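PDB 2QU8: putative nucleolar GTP-binding protein 1 from Plasmodium falciparum, which binds guanine nucleotide, captured here as GDP, in a P-loop GTPase domain and is probably a nucleolar GTPase. Local coordinates for residues Lys29-Leu34 with Lys77-Asp82; Arg51-Val56 with Val68-His73; Asp88-Asn93 with Phe133-Ser138; Phe114-Ser119 with Glu128-Phe133. All coordinates share one frame; numbering follows the deposited sequence.

In the fold
Contacts 1, 2 and 4 all draw on one mixed sheet of the GTPase domain, whereas contact 3 ties a loop to the helix that also serves contact 4. Contacts 1 and 2 are neighbours, their centres about 9 Å apart, because strand 76-82 pairs with strand 66-73; Tyr78 N lies 2.7 Å from Phe71 O. Contacts 1 and 4 meet where Leu34 CD2 comes within 3.9 Å of Ile115 CD1. Contacts 3 and 4, centres about 11 Å apart, share Phe133. The bound GDP lies close to the strand ends: the side chain of Asp82 is about 4 Å from it and that of Asp117 about 6 Å, against about 11 Å for Val54 of contact 2.

Contact 1: Lys29-Leu34 with Lys77-Asp82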
loop_
_atom_site.group_PDB
_atom_site.type_symbol
_atom_site.label_atom_id
_atom_site.label_comp_id
_atom_site.label_asym_id
_atom_site.label_seq_id
_atom_site.Cartn_x
_atom_site.Cartn_y
_atom_site.Cartn_z
ATOM N N LYS A 29 4.514 14.841 2.397
ATOM C CA LYS A 29 5.256 14.256 1.277
ATOM C C LYS A 29 4.454 13.116 0.649
ATOM O O LYS A 29 3.859 12.309 1.355
ATOM C CB LYS A 29 6.637 13.755 1.729
ATOM C CG LYS A 29 7.659 13.560 0.588
ATOM C CD LYS A 29 8.959 12.904 1.067
ATOM C CE LYS A 29 10.122 13.148 0.105
ATOM N NZ LYS A 29 11.316 12.262 0.372
ATOM N N LYS A 30 4.442 13.064 -0.680
ATOM C CA LYS A 30 3.842 11.946 -1.408
ATOM C C LYS A 30 4.421 10.620 -0.903
ATOM O O LYS A 30 5.640 10.446 -0.839
ATOM C CB LYS A 30 4.066 12.101 -2.909
ATOM C CG LYS A 30 3.409 13.341 -3.505
ATOM C CD LYS A 30 3.621 13.420 -5.012
ATOM C CE LYS A 30 5.035 13.823 -5.369
ATOM N NZ LYS A 30 5.389 15.170 -4.818
ATOM N N THR A 31 3.538 9.697 -0.534
ATOM C CA THR A 31 3.949 8.482 0.153
ATOM C C THR A 31 3.305 7.225 -0.416
ATOM O O THR A 31 2.101 7.194 -0.683
ATOM C CB THR A 31 3.591 8.565 1.671
ATOM O OG1 THR A 31 4.190 9.728 2.252
ATOM C CG2 THR A 31 4.053 7.314 2.438
ATOM N N ILE A 32 4.105 6.178 -0.575
ATOM C CA ILE A 32 3.553 4.834 -0.713
ATOM C C ILE A 32 3.554 4.161 0.673
ATOM O O ILE A 32 4.592 4.043 1.324
ATOM C CB ILE A 32 4.315 3.987 -1.763
ATOM C CG1 ILE A 32 4.244 4.655 -3.149
ATOM C CG2 ILE A 32 3.735 2.589 -1.853
ATOM C CD1 ILE A 32 5.248 4.076 -4.130
ATOM N N ILE A 33 2.378 3.755 1.124
ATOM C CA ILE A 33 2.241 3.057 2.398
ATOM C C ILE A 33 2.193 1.570 2.118
ATOM O O ILE A 33 1.244 1.086 1.502
ATOM C CB ILE A 33 0.958 3.504 3.145
ATOM C CG1 ILE A 33 1.006 5.015 3.395
ATOM C CG2 ILE A 33 0.777 2.698 4.463
ATOM C CD1 ILE A 33 -0.372 5.669 3.580
ATOM N N LEU A 34 3.220 0.844 2.552
ATOM C CA LEU A 34 3.252 -0.597 2.333
ATOM C C LEU A 34 2.443 -1.353 3.375
ATOM O O LEU A 34 2.528 -1.072 4.577
ATOM C CB LEU A 34 4.686 -1.127 2.289
ATOM C CG LEU A 34 5.493 -0.797 1.031
ATOM C CD1 LEU A 34 6.974 -0.999 1.327
ATOM C CD2 LEU A 34 5.036 -1.650 -0.156
ATOM N N LYS A 77 9.542 14.128 -5.350
ATOM C CA LYS A 77 10.130 13.372 -4.248
ATOM C C LYS A 77 9.087 12.518 -3.522
ATOM O O LYS A 77 7.998 12.990 -3.178
ATOM C CB LYS A 77 10.859 14.310 -3.283
ATOM C CG LYS A 77 12.159 14.891 -3.851
ATOM C CD LYS A 77 12.940 15.662 -2.795
ATOM C CE LYS A 77 13.646 14.733 -1.810
ATOM N NZ LYS A 77 13.996 15.444 -0.530
ATOM N N TYR A 78 9.431 11.254 -3.300
ATOM C CA TYR A 78 8.527 10.310 -2.655
ATOM C C TYR A 78 9.150 9.668 -1.426
ATOM O O TYR A 78 10.369 9.533 -1.325
ATOM C CB TYR A 78 8.126 9.209 -3.635
ATOM C CG TYR A 78 7.224 9.666 -4.764
ATOM C CD1 TYR A 78 5.840 9.584 -4.646
ATOM C CD2 TYR A 78 7.758 10.168 -5.954
ATOM C CE1 TYR A 78 5.003 10.006 -5.674
ATOM C CE2 TYR A 78 6.926 10.588 -6.999
ATOM C CZ TYR A 78 5.555 10.504 -6.849
ATOM O OH TYR A 78 4.724 10.921 -7.871
ATOM N N GLN A 79 8.295 9.277 -0.491
ATOM C CA GLN A 79 8.704 8.348 0.548
ATOM C C GLN A 79 7.902 7.053 0.449
ATOM O O GLN A 79 6.804 7.025 -0.099
ATOM C CB GLN A 79 8.611 8.977 1.934
ATOM C CG GLN A 79 7.237 9.494 2.318
ATOM C CD GLN A 79 7.279 10.446 3.504
ATOM O OE1 GLN A 79 8.349 10.892 3.920
ATOM N NE2 GLN A 79 6.109 10.764 4.051
ATOM N N ILE A 80 8.475 5.971 0.950
ATOM C CA ILE A 80 7.771 4.710 0.997
ATOM C C ILE A 80 7.964 4.111 2.393
ATOM O O ILE A 80 9.091 3.949 2.856
ATOM C CB ILE A 80 8.176 3.764 -0.181
ATOM C CG1 ILE A 80 7.437 2.424 -0.087
ATOM C CG2 ILE A 80 9.731 3.635 -0.313
ATOM C CD1 ILE A 80 7.457 1.604 -1.375
ATOM N N ILE A 81 6.853 3.835 3.065
ATOM C CA ILE A 81 6.871 3.458 4.476
ATOM C C ILE A 81 6.472 2.001 4.687
ATOM O O ILE A 81 5.494 1.513 4.108
ATOM C CB ILE A 81 5.984 4.408 5.326
ATOM C CG1 ILE A 81 6.455 5.859 5.148
ATOM C CG2 ILE A 81 6.040 4.035 6.810
ATOM C CD1 ILE A 81 5.514 6.890 5.717
ATOM N N ASP A 82 7.245 1.320 5.526
ATOM C CA ASP A 82 7.001 -0.065 5.889
ATOM C C ASP A 82 6.915 -0.096 7.416
ATOM O O ASP A 82 7.816 0.388 8.103
ATOM C CB ASP A 82 8.150 -0.963 5.368
ATOM C CG ASP A 82 7.911 -2.459 5.617
ATOM O OD1 ASP A 82 6.750 -2.909 5.581
ATOM O OD2 ASP A 82 8.896 -3.203 5.826
HETATM O O HOH W 1 6.339 14.888 -2.214
HETATM O O HOH W 2 4.195 -2.326 6.195
HETATM O O HOH W 3 3.364 0.998 6.444
#
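Thr31 OG1 is gripped twice: it receives the amide of Gln79, NE2 to OG1 at 2.8 Å with the hydroxyl oxygen in the amide plane, and it donates its own proton to Lys29 O. The two residues form one rung of the parallel pair made by strands 30-34 and 77-82 in the GTPase sheet; the axes of these two strand segments run 20° apart. Gln79 reaches across because its CG sits between the backbone N and the carbonyl carbon (chi1 58°) and the chain then extends; Asn26 O, a second acceptor for NE2, further fixes the amide. Four backbone bonds make the ladder, from Gln79 N to Lys30 O at 2.9 Å through to Leu34 N to Ile81 O at 2.8 Å. On the sheet face of Ile32, Leu34 and Ile80, Ile32 lies beside Ile80 pointing the same way, and Leu34 CD1 packs on Ile80 CG1 at 3.7 Å, with helix 42-49 covering this side. Asp82, on the same face, touches Lys42 and Ser43 of the presumed P-loop. Further back, the bent chain of Lys30 lays CE over the Tyr78 ring face, 4.0 Å from its centroid, while the ring's OH bonds to Lys204. The Lys30 ammonium turns to a water that accepts from both Lys30 N and Lys30 NZ and donates to Lys77 O at 2.7 Å.

Contact 2: Arg51-Val56 with Val68-His73; sequences RANVDV and VGHFDH
A beta hairpin at the margin of the sheet brings strand 54-57 against strand 66-73, and the axes of segments 54-56 and 68-73 run 161° apart. Asp55 and Val68 are a hydrogen-bonded antiparallel pair: Asp55 N donates to Val68 O at 2.8 Å, and Val68 N returns to Asp55 O at 3.0 Å. Val54 and Gly69 form the adjoining non-hydrogen-bonded pair, with alpha carbons only 4.1 Å apart; Val54 CG2 rests 3.7 Å from Gly69 CA, ordinary packing against a residue with no side chain. Beyond it, Asn53, the centre of an inverse gamma turn, gives its carbonyl oxygen to His70 N at 2.9 Å. The imidazole of His70 has its CG anti to the carbonyl carbon (chi1 -56°), which carries NE2 toward Asp55. There the two side chains cross at about a right angle, with carboxylate and ring planes 69° apart, and the direct bond from NE2 to OD1 is weak. A water in the ring plane also bridges the two, donating to Asp55 OD1 at 2.6 Å and lying 2.8 Å from His70 NE2. ND1 has a weak bond to Lys29 NZ. The hairpin makes 54-57 the outermost strand on this side of the GTPase domain's mixed sheet.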
loop_
_atom_site.group_PDB
_atom_site.type_symbol
_atom_site.label_atom_id
_atom_site.label_comp_id
_atom_site.label_asym_id
_atom_site.label_seq_id
_atom_site.Cartn_x
_atom_site.Cartn_y
_atom_site.Cartn_z
ATOM N N ARG A 51 16.592 2.401 -3.444
ATOM C CA ARG A 51 18.024 2.058 -3.462
ATOM C C ARG A 51 18.597 2.049 -2.044
ATOM O O ARG A 51 19.692 2.565 -1.795
ATOM C CB ARG A 51 18.822 3.002 -4.372
ATOM C CG ARG A 51 18.261 3.170 -5.781
ATOM C CD ARG A 51 18.265 1.859 -6.536
ATOM N NE ARG A 51 18.049 2.019 -7.975
ATOM C CZ ARG A 51 16.970 1.604 -8.637
ATOM N NH1 ARG A 51 16.892 1.803 -9.946
ATOM N NH2 ARG A 51 15.968 0.996 -8.003
ATOM N N ALA A 52 17.828 1.468 -1.124
ATOM C CA ALA A 52 18.159 1.405 0.307
ATOM C C ALA A 52 18.372 2.756 1.004
ATOM O O ALA A 52 18.980 2.814 2.084
ATOM C CB ALA A 52 19.344 0.450 0.562
ATOM N N ASN A 53 17.853 3.837 0.416
ATOM C CA ASN A 53 17.879 5.143 1.084
ATOM C C ASN A 53 16.759 5.181 2.111
ATOM O O ASN A 53 15.683 5.718 1.862
ATOM C CB ASN A 53 17.773 6.308 0.091
ATOM C CG ASN A 53 17.900 7.676 0.766
ATOM O OD1 ASN A 53 17.700 8.709 0.125
ATOM N ND2 ASN A 53 18.232 7.687 2.059
ATOM N N VAL A 54 17.039 4.587 3.264
ATOM C CA VAL A 54 16.024 4.204 4.223
ATOM C C VAL A 54 16.423 4.680 5.614
ATOM O O VAL A 54 17.523 4.381 6.106
ATOM C CB VAL A 54 15.802 2.658 4.210
ATOM C CG1 VAL A 54 14.984 2.188 5.411
ATOM C CG2 VAL A 54 15.142 2.213 2.898
ATOM N N ASP A 55 15.533 5.451 6.229
ATOM C CA ASP A 55 15.713 5.840 7.612
ATOM C C ASP A 55 14.982 4.853 8.503
ATOM O O ASP A 55 13.804 4.561 8.294
ATOM C CB ASP A 55 15.249 7.279 7.843
ATOM C CG ASP A 55 16.199 8.294 7.237
ATOM O OD1 ASP A 55 15.729 9.202 6.521
ATOM O OD2 ASP A 55 17.428 8.179 7.461
ATOM N N VAL A 56 15.706 4.313 9.475
ATOM C CA VAL A 56 15.128 3.397 10.446
ATOM C C VAL A 56 14.728 4.218 11.658
ATOM O O VAL A 56 15.572 4.817 12.326
ATOM C CB VAL A 56 16.108 2.256 10.834
ATOM C CG1 VAL A 56 15.431 1.252 11.771
ATOM C CG2 VAL A 56 16.623 1.549 9.589
ATOM N N VAL A 68 11.365 4.239 6.579
ATOM C CA VAL A 68 11.014 5.239 5.572
ATOM C C VAL A 68 12.070 5.274 4.473
ATOM O O VAL A 68 13.173 5.783 4.675
ATOM C CB VAL A 68 10.844 6.667 6.150
ATOM C CG1 VAL A 68 10.262 7.596 5.080
ATOM C CG2 VAL A 68 9.952 6.672 7.376
ATOM N N GLY A 69 11.723 4.717 3.321
ATOM C CA GLY A 69 12.563 4.806 2.129
ATOM C C GLY A 69 12.249 6.084 1.374
ATOM O O GLY A 69 11.152 6.626 1.505
ATOM N N HIS A 70 13.213 6.565 0.593
ATOM C CA HIS A 70 13.059 7.778 -0.205
ATOM C C HIS A 70 13.450 7.533 -1.656
ATOM O O HIS A 70 14.422 6.820 -1.937
ATOM C CB HIS A 70 13.922 8.908 0.373
ATOM C CG HIS A 70 13.636 9.207 1.811
ATOM N ND1 HIS A 70 12.657 10.094 2.207
ATOM C CD2 HIS A 70 14.182 8.718 2.950
ATOM C CE1 HIS A 70 12.620 10.146 3.527
ATOM N NE2 HIS A 70 13.535 9.320 4.002
ATOM N N PHE A 71 12.692 8.123 -2.575
ATOM C CA PHE A 71 13.035 8.080 -3.995
ATOM C C PHE A 71 12.411 9.238 -4.766
ATOM O O PHE A 71 11.431 9.839 -4.325
ATOM C CB PHE A 71 12.651 6.731 -4.629
ATOM C CG PHE A 71 11.166 6.462 -4.664
ATOM C CD1 PHE A 71 10.409 6.790 -5.786
ATOM C CD2 PHE A 71 10.527 5.868 -3.578
ATOM C CE1 PHE A 71 9.037 6.544 -5.819
ATOM C CE2 PHE A 71 9.155 5.618 -3.603
ATOM C CZ PHE A 71 8.409 5.951 -4.728
ATOM N N ASP A 72 13.006 9.548 -5.912
ATOM C CA ASP A 72 12.444 10.507 -6.840
ATOM C C ASP A 72 11.859 9.779 -8.028
ATOM O O ASP A 72 12.410 8.781 -8.504
ATOM C CB ASP A 72 13.500 11.500 -7.326
ATOM C CG ASP A 72 14.220 12.193 -6.189
ATOM O OD1 ASP A 72 13.606 12.387 -5.119
ATOM O OD2 ASP A 72 15.405 12.543 -6.364
ATOM N N HIS A 73 10.721 10.277 -8.490
ATOM C CA HIS A 73 10.158 9.829 -9.743
ATOM C C HIS A 73 9.573 11.010 -10.496
ATOM O O HIS A 73 8.685 11.707 -9.992
ATOM C CB HIS A 73 9.099 8.752 -9.525
ATOM C CG HIS A 73 8.642 8.107 -10.795
ATOM N ND1 HIS A 73 9.497 7.404 -11.618
ATOM C CD2 HIS A 73 7.425 8.066 -11.386
ATOM C CE1 HIS A 73 8.823 6.955 -12.662
ATOM N NE2 HIS A 73 7.565 7.343 -12.546
HETATM O O HOH W 4 13.213 9.964 6.695
#

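Contact 3: Asp88-Asn93 with Phe133-Ser138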
loop_
_atom_site.group_PDB
_atom_site.type_symbol
_atom_site.label_atom_id
_atom_site.label_comp_id
_atom_site.label_asym_id
_atom_site.label_seq_id
_atom_site.Cartn_x
_atom_site.Cartn_y
_atom_site.Cartn_z
ATOM N N ASP A 88 0.531 -5.430 8.882
ATOM C CA ASP A 88 0.759 -6.787 8.383
ATOM C C ASP A 88 -0.132 -7.811 9.082
ATOM O O ASP A 88 -0.007 -9.015 8.850
ATOM C CB ASP A 88 2.239 -7.186 8.530
ATOM C CG ASP A 88 2.741 -7.110 9.968
ATOM O OD1 ASP A 88 1.979 -6.687 10.875
ATOM O OD2 ASP A 88 3.909 -7.484 10.190
ATOM N N ARG A 89 -1.022 -7.322 9.941
ATOM C CA ARG A 89 -1.945 -8.180 10.678
ATOM C C ARG A 89 -3.222 -7.418 11.044
ATOM O O ARG A 89 -3.234 -6.182 11.055
ATOM C CB ARG A 89 -1.269 -8.771 11.924
ATOM C CG ARG A 89 -0.687 -7.752 12.895
ATOM C CD ARG A 89 0.423 -8.376 13.725
ATOM N NE ARG A 89 1.678 -8.403 12.974
ATOM C CZ ARG A 89 2.655 -9.287 13.158
ATOM N NH1 ARG A 89 2.543 -10.234 14.086
ATOM N NH2 ARG A 89 3.753 -9.216 12.414
ATOM N N ALA A 90 -4.285 -8.164 11.338
ATOM C CA ALA A 90 -5.585 -7.579 11.652
ATOM C C ALA A 90 -5.528 -6.707 12.903
ATOM O O ALA A 90 -4.673 -6.893 13.772
ATOM C CB ALA A 90 -6.660 -8.674 11.779
ATOM N N PHE A 91 -6.446 -5.750 12.978
ATOM C CA PHE A 91 -6.408 -4.697 13.993
ATOM C C PHE A 91 -7.041 -5.049 15.342
ATOM O O PHE A 91 -6.866 -4.313 16.320
ATOM C CB PHE A 91 -7.039 -3.417 13.432
ATOM C CG PHE A 91 -6.282 -2.820 12.279
ATOM C CD1 PHE A 91 -4.887 -2.814 12.263
ATOM C CD2 PHE A 91 -6.961 -2.245 11.213
ATOM C CE1 PHE A 91 -4.183 -2.256 11.192
ATOM C CE2 PHE A 91 -6.271 -1.673 10.156
ATOM C CZ PHE A 91 -4.874 -1.680 10.141
ATOM N N GLU A 92 -7.760 -6.171 15.393
ATOM C CA GLU A 92 -8.478 -6.614 16.595
ATOM C C GLU A 92 -7.639 -6.632 17.871
ATOM O O GLU A 92 -8.153 -6.363 18.957
ATOM C CB GLU A 92 -9.038 -8.018 16.392
ATOM C CG GLU A 92 -10.340 -8.102 15.630
ATOM C CD GLU A 92 -10.864 -9.527 15.580
ATOM O OE1 GLU A 92 -10.088 -10.430 15.185
ATOM O OE2 GLU A 92 -12.044 -9.747 15.944
ATOM N N ASN A 93 -6.359 -6.964 17.731
ATOM C CA ASN A 93 -5.474 -7.167 18.875
ATOM C C ASN A 93 -4.672 -5.924 19.269
ATOM O O ASN A 93 -4.013 -5.915 20.309
ATOM C CB ASN A 93 -4.520 -8.343 18.606
ATOM C CG ASN A 93 -5.241 -9.682 18.503
ATOM O OD1 ASN A 93 -6.351 -9.855 19.017
ATOM N ND2 ASN A 93 -4.601 -10.643 17.843
ATOM N N PHE A 133 -6.559 -8.139 3.909
ATOM C CA PHE A 133 -6.817 -6.901 3.174
ATOM C C PHE A 133 -8.156 -6.260 3.543
ATOM O O PHE A 133 -8.219 -5.062 3.805
ATOM C CB PHE A 133 -6.741 -7.114 1.659
ATOM C CG PHE A 133 -7.194 -5.920 0.868
ATOM C CD1 PHE A 133 -6.416 -4.766 0.824
ATOM C CD2 PHE A 133 -8.414 -5.932 0.199
ATOM C CE1 PHE A 133 -6.837 -3.650 0.111
ATOM C CE2 PHE A 133 -8.841 -4.818 -0.526
ATOM C CZ PHE A 133 -8.048 -3.676 -0.569
ATOM N N TYR A 134 -9.219 -7.057 3.560
ATOM C CA TYR A 134 -10.540 -6.541 3.922
ATOM C C TYR A 134 -10.553 -6.050 5.356
ATOM O O TYR A 134 -11.158 -5.024 5.665
ATOM C CB TYR A 134 -11.622 -7.605 3.745
ATOM C CG TYR A 134 -11.872 -8.043 2.317
ATOM C CD1 TYR A 134 -12.074 -7.120 1.292
ATOM C CD2 TYR A 134 -11.942 -9.388 2.002
ATOM C CE1 TYR A 134 -12.318 -7.547 -0.029
ATOM C CE2 TYR A 134 -12.189 -9.818 0.710
ATOM C CZ TYR A 134 -12.371 -8.902 -0.302
ATOM O OH TYR A 134 -12.612 -9.373 -1.579
ATOM N N SER A 135 -9.861 -6.782 6.220
ATOM C CA SER A 135 -9.851 -6.521 7.653
ATOM C C SER A 135 -9.215 -5.175 8.004
ATOM O O SER A 135 -9.543 -4.579 9.036
ATOM C CB SER A 135 -9.150 -7.675 8.379
ATOM O OG SER A 135 -8.644 -7.277 9.633
ATOM N N ILE A 136 -8.325 -4.696 7.138
ATOM C CA ILE A 136 -7.539 -3.497 7.428
ATOM C C ILE A 136 -7.649 -2.360 6.403
ATOM O O ILE A 136 -7.060 -1.294 6.601
ATOM C CB ILE A 136 -6.028 -3.833 7.656
ATOM C CG1 ILE A 136 -5.324 -4.173 6.337
ATOM C CG2 ILE A 136 -5.849 -4.929 8.724
ATOM C CD1 ILE A 136 -3.832 -4.042 6.416
ATOM N N LYS A 137 -8.379 -2.574 5.313
ATOM C CA LYS A 137 -8.471 -1.548 4.274
ATOM C C LYS A 137 -9.474 -0.462 4.677
ATOM O O LYS A 137 -9.520 0.615 4.076
ATOM C CB LYS A 137 -8.777 -2.160 2.896
ATOM C CG LYS A 137 -10.167 -1.917 2.319
ATOM C CD LYS A 137 -11.164 -2.990 2.692
ATOM C CE LYS A 137 -12.526 -2.675 2.081
ATOM N NZ LYS A 137 -13.492 -3.800 2.227
ATOM N N SER A 138 -10.249 -0.764 5.719
ATOM C CA SER A 138 -11.224 0.161 6.292
ATOM C C SER A 138 -10.580 1.352 7.021
ATOM O O SER A 138 -11.183 2.422 7.106
ATOM C CB SER A 138 -12.202 -0.594 7.206
ATOM O OG SER A 138 -11.629 -1.802 7.704
#
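Ile136 and Phe91 carry this contact, with Ser135 and Ala90 beside them. The Phe91 ring and the Ile136 side chain cross at about a right angle, and the methyl CG2 sits over one ring face, 3.7 Å from the centroid and 15° off the ring normal, offset toward the rim; this is a CH-pi contact. Nearer the ring's margin, Ile136 CB approaches Phe91 CE2 at 3.3 Å, a tight fit. The isoleucine's branching explains the pose: CG1 stands between the backbone N and the carbonyl carbon (chi1 74°), and CG2, anti to the carbonyl carbon, is the branch given to the ring. Ile136 CG2 also lies 3.7 Å from Arg89 O, so one methyl touches both ring and backbone. Met99 and Ile102 of helix 96-106 and Val139 also touch the ring. One residue earlier on helix 126-137, Ser135 OG comes to 3.2 Å from Ala90 CB, a van der Waals meeting. A salt bridge forms within the loop, Arg89 NE to Asp88 OD1 at 2.7 Å and Arg89 NH2 to Asp88 OD2 at 2.8 Å, each oxygen met from above the carboxylate plane; Gly85 N also donates to OD2. Such apolar docking joins helix 126-137 to the loop after strand 76-82, probably the switch II region of a Ras-like GTPase fold.

Contact 4: Phe114-Ser119 with Glu128-Phe133; sequences FIIDIS and EQINLF
Phe114 and Phe133 meet edge-to-face, the edge of Phe133 turned toward the face of Phe114, with centroids 5.2 Å apart and planes at 63°. Both rings reach into the strand-helix interface with CG anti to the backbone N (chi1 -172° and 172°). Phe133 CB lies over the same Phe114 ring, 3.8 Å from its centroid, while Leu132 CG approaches the ring's edge in plane, 3.9 Å from Phe114 CZ. Beyond the rings, Ile116 CD1 packs on Ile130 CG1. Gln129 lays its amide alongside the backbone of Asp117: OE1 accepts from Asp117 N at 2.8 Å, in the carbonyl plane and on a lone pair, and NE2 donates to Asp117 O at 3.0 Å. These two bonds fix the amide's rotation. A water links OE1 to Ile115 O. Asp117 OD1 accepts from Ser119 N, which makes an Asx turn, and also from Ser119 OG; Asp117 OD2 forms a salt bridge with Lys151 and accepts from Cys122 N. Strand 114-117 and helix 128-133, axes 9.0 Å apart, are typical of the beta-alpha-beta crossover of a P-loop GTPase fold.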
loop_
_atom_site.group_PDB
_atom_site.type_symbol
_atom_site.label_atom_id
_atom_site.label_comp_id
_atom_site.label_asym_id
_atom_site.label_seq_id
_atom_site.Cartn_x
_atom_site.Cartn_y
_atom_site.Cartn_z
ATOM N N PHE A 114 -0.743 -2.690 -1.052
ATOM C CA PHE A 114 -1.003 -3.933 -0.331
ATOM C C PHE A 114 -0.487 -5.095 -1.159
ATOM O O PHE A 114 -0.991 -5.376 -2.256
ATOM C CB PHE A 114 -2.498 -4.124 0.009
ATOM C CG PHE A 114 -2.763 -5.301 0.924
ATOM C CD1 PHE A 114 -2.814 -5.129 2.307
ATOM C CD2 PHE A 114 -2.924 -6.583 0.406
ATOM C CE1 PHE A 114 -3.040 -6.218 3.157
ATOM C CE2 PHE A 114 -3.147 -7.678 1.246
ATOM C CZ PHE A 114 -3.208 -7.492 2.620
ATOM N N ILE A 115 0.522 -5.771 -0.621
ATOM C CA ILE A 115 1.186 -6.838 -1.335
ATOM C C ILE A 115 0.660 -8.204 -0.908
ATOM O O ILE A 115 0.599 -8.517 0.288
ATOM C CB ILE A 115 2.724 -6.772 -1.176
ATOM C CG1 ILE A 115 3.247 -5.408 -1.668
ATOM C CG2 ILE A 115 3.386 -7.950 -1.914
ATOM C CD1 ILE A 115 4.758 -5.220 -1.600
ATOM N N ILE A 116 0.263 -8.986 -1.911
ATOM C CA ILE A 116 -0.104 -10.382 -1.758
ATOM C C ILE A 116 0.989 -11.228 -2.404
ATOM O O ILE A 116 1.316 -11.054 -3.584
ATOM C CB ILE A 116 -1.482 -10.702 -2.425
ATOM C CG1 ILE A 116 -2.618 -9.922 -1.743
ATOM C CG2 ILE A 116 -1.773 -12.219 -2.416
ATOM C CD1 ILE A 116 -3.969 -9.999 -2.461
ATOM N N ASP A 117 1.564 -12.122 -1.607
ATOM C CA ASP A 117 2.470 -13.160 -2.088
ATOM C C ASP A 117 1.648 -14.320 -2.682
ATOM O O ASP A 117 1.142 -15.179 -1.951
ATOM C CB ASP A 117 3.361 -13.624 -0.921
ATOM C CG ASP A 117 4.236 -14.821 -1.267
ATOM O OD1 ASP A 117 4.360 -15.178 -2.460
ATOM O OD2 ASP A 117 4.809 -15.407 -0.328
ATOM N N ILE A 118 1.505 -14.331 -4.011
ATOM C CA ILE A 118 0.697 -15.357 -4.686
ATOM C C ILE A 118 1.351 -16.732 -4.751
ATOM O O ILE A 118 0.707 -17.697 -5.146
ATOM C CB ILE A 118 0.246 -14.946 -6.121
ATOM C CG1 ILE A 118 1.435 -14.572 -7.017
ATOM C CG2 ILE A 118 -0.830 -13.866 -6.060
ATOM C CD1 ILE A 118 1.104 -14.668 -8.531
ATOM N N SER A 119 2.625 -16.821 -4.377
ATOM C CA SER A 119 3.287 -18.118 -4.223
ATOM C C SER A 119 2.960 -18.790 -2.874
ATOM O O SER A 119 3.204 -19.991 -2.702
ATOM C CB SER A 119 4.804 -17.983 -4.397
ATOM O OG SER A 119 5.426 -17.430 -3.246
ATOM N N GLU A 128 -6.333 -16.108 2.827
ATOM C CA GLU A 128 -6.005 -15.548 4.140
ATOM C C GLU A 128 -5.413 -14.139 3.990
ATOM O O GLU A 128 -5.657 -13.265 4.820
ATOM C CB GLU A 128 -5.038 -16.465 4.900
ATOM C CG GLU A 128 -5.661 -17.776 5.365
ATOM C CD GLU A 128 -4.653 -18.740 5.973
ATOM O OE1 GLU A 128 -3.587 -18.953 5.368
ATOM O OE2 GLU A 128 -4.934 -19.294 7.062
ATOM N N GLN A 129 -4.646 -13.925 2.921
ATOM C CA GLN A 129 -4.078 -12.603 2.638
ATOM C C GLN A 129 -5.148 -11.610 2.174
ATOM O O GLN A 129 -5.091 -10.432 2.505
ATOM C CB GLN A 129 -2.943 -12.696 1.621
ATOM C CG GLN A 129 -1.728 -13.469 2.124
ATOM C CD GLN A 129 -0.660 -13.625 1.064
ATOM O OE1 GLN A 129 0.020 -12.660 0.707
ATOM N NE2 GLN A 129 -0.497 -14.846 0.561
ATOM N N ILE A 130 -6.123 -12.088 1.406
ATOM C CA ILE A 130 -7.252 -11.242 1.014
ATOM C C ILE A 130 -8.124 -10.906 2.234
ATOM O O ILE A 130 -8.526 -9.756 2.421
ATOM C CB ILE A 130 -8.065 -11.867 -0.140
ATOM C CG1 ILE A 130 -7.258 -11.798 -1.446
ATOM C CG2 ILE A 130 -9.383 -11.137 -0.310
ATOM C CD1 ILE A 130 -7.924 -12.474 -2.663
ATOM N N ASN A 131 -8.401 -11.906 3.066
ATOM C CA ASN A 131 -9.052 -11.668 4.352
ATOM C C ASN A 131 -8.361 -10.580 5.169
ATOM O O ASN A 131 -9.024 -9.727 5.755
ATOM C CB ASN A 131 -9.146 -12.957 5.165
ATOM C CG ASN A 131 -10.219 -13.907 4.648
ATOM O OD1 ASN A 131 -10.793 -13.709 3.567
ATOM N ND2 ASN A 131 -10.486 -14.959 5.418
ATOM N N LEU A 132 -7.029 -10.608 5.212
ATOM C CA LEU A 132 -6.267 -9.549 5.875
ATOM C C LEU A 132 -6.555 -8.184 5.242
ATOM O O LEU A 132 -6.768 -7.203 5.958
ATOM C CB LEU A 132 -4.757 -9.847 5.853
ATOM C CG LEU A 132 -3.784 -8.749 6.309
ATOM C CD1 LEU A 132 -4.050 -8.303 7.737
ATOM C CD2 LEU A 132 -2.331 -9.204 6.160
ATOM N N PHE A 133 -6.559 -8.139 3.909
ATOM C CA PHE A 133 -6.817 -6.901 3.174
ATOM C C PHE A 133 -8.156 -6.260 3.543
ATOM O O PHE A 133 -8.219 -5.062 3.805
ATOM C CB PHE A 133 -6.741 -7.114 1.659
ATOM C CG PHE A 133 -7.194 -5.920 0.868
ATOM C CD1 PHE A 133 -6.416 -4.766 0.824
ATOM C CD2 PHE A 133 -8.414 -5.932 0.199
ATOM C CE1 PHE A 133 -6.837 -3.650 0.111
ATOM C CE2 PHE A 133 -8.841 -4.818 -0.526
ATOM C CZ PHE A 133 -8.048 -3.676 -0.569
HETATM O O HOH W 5 -0.550 -9.998 2.209
#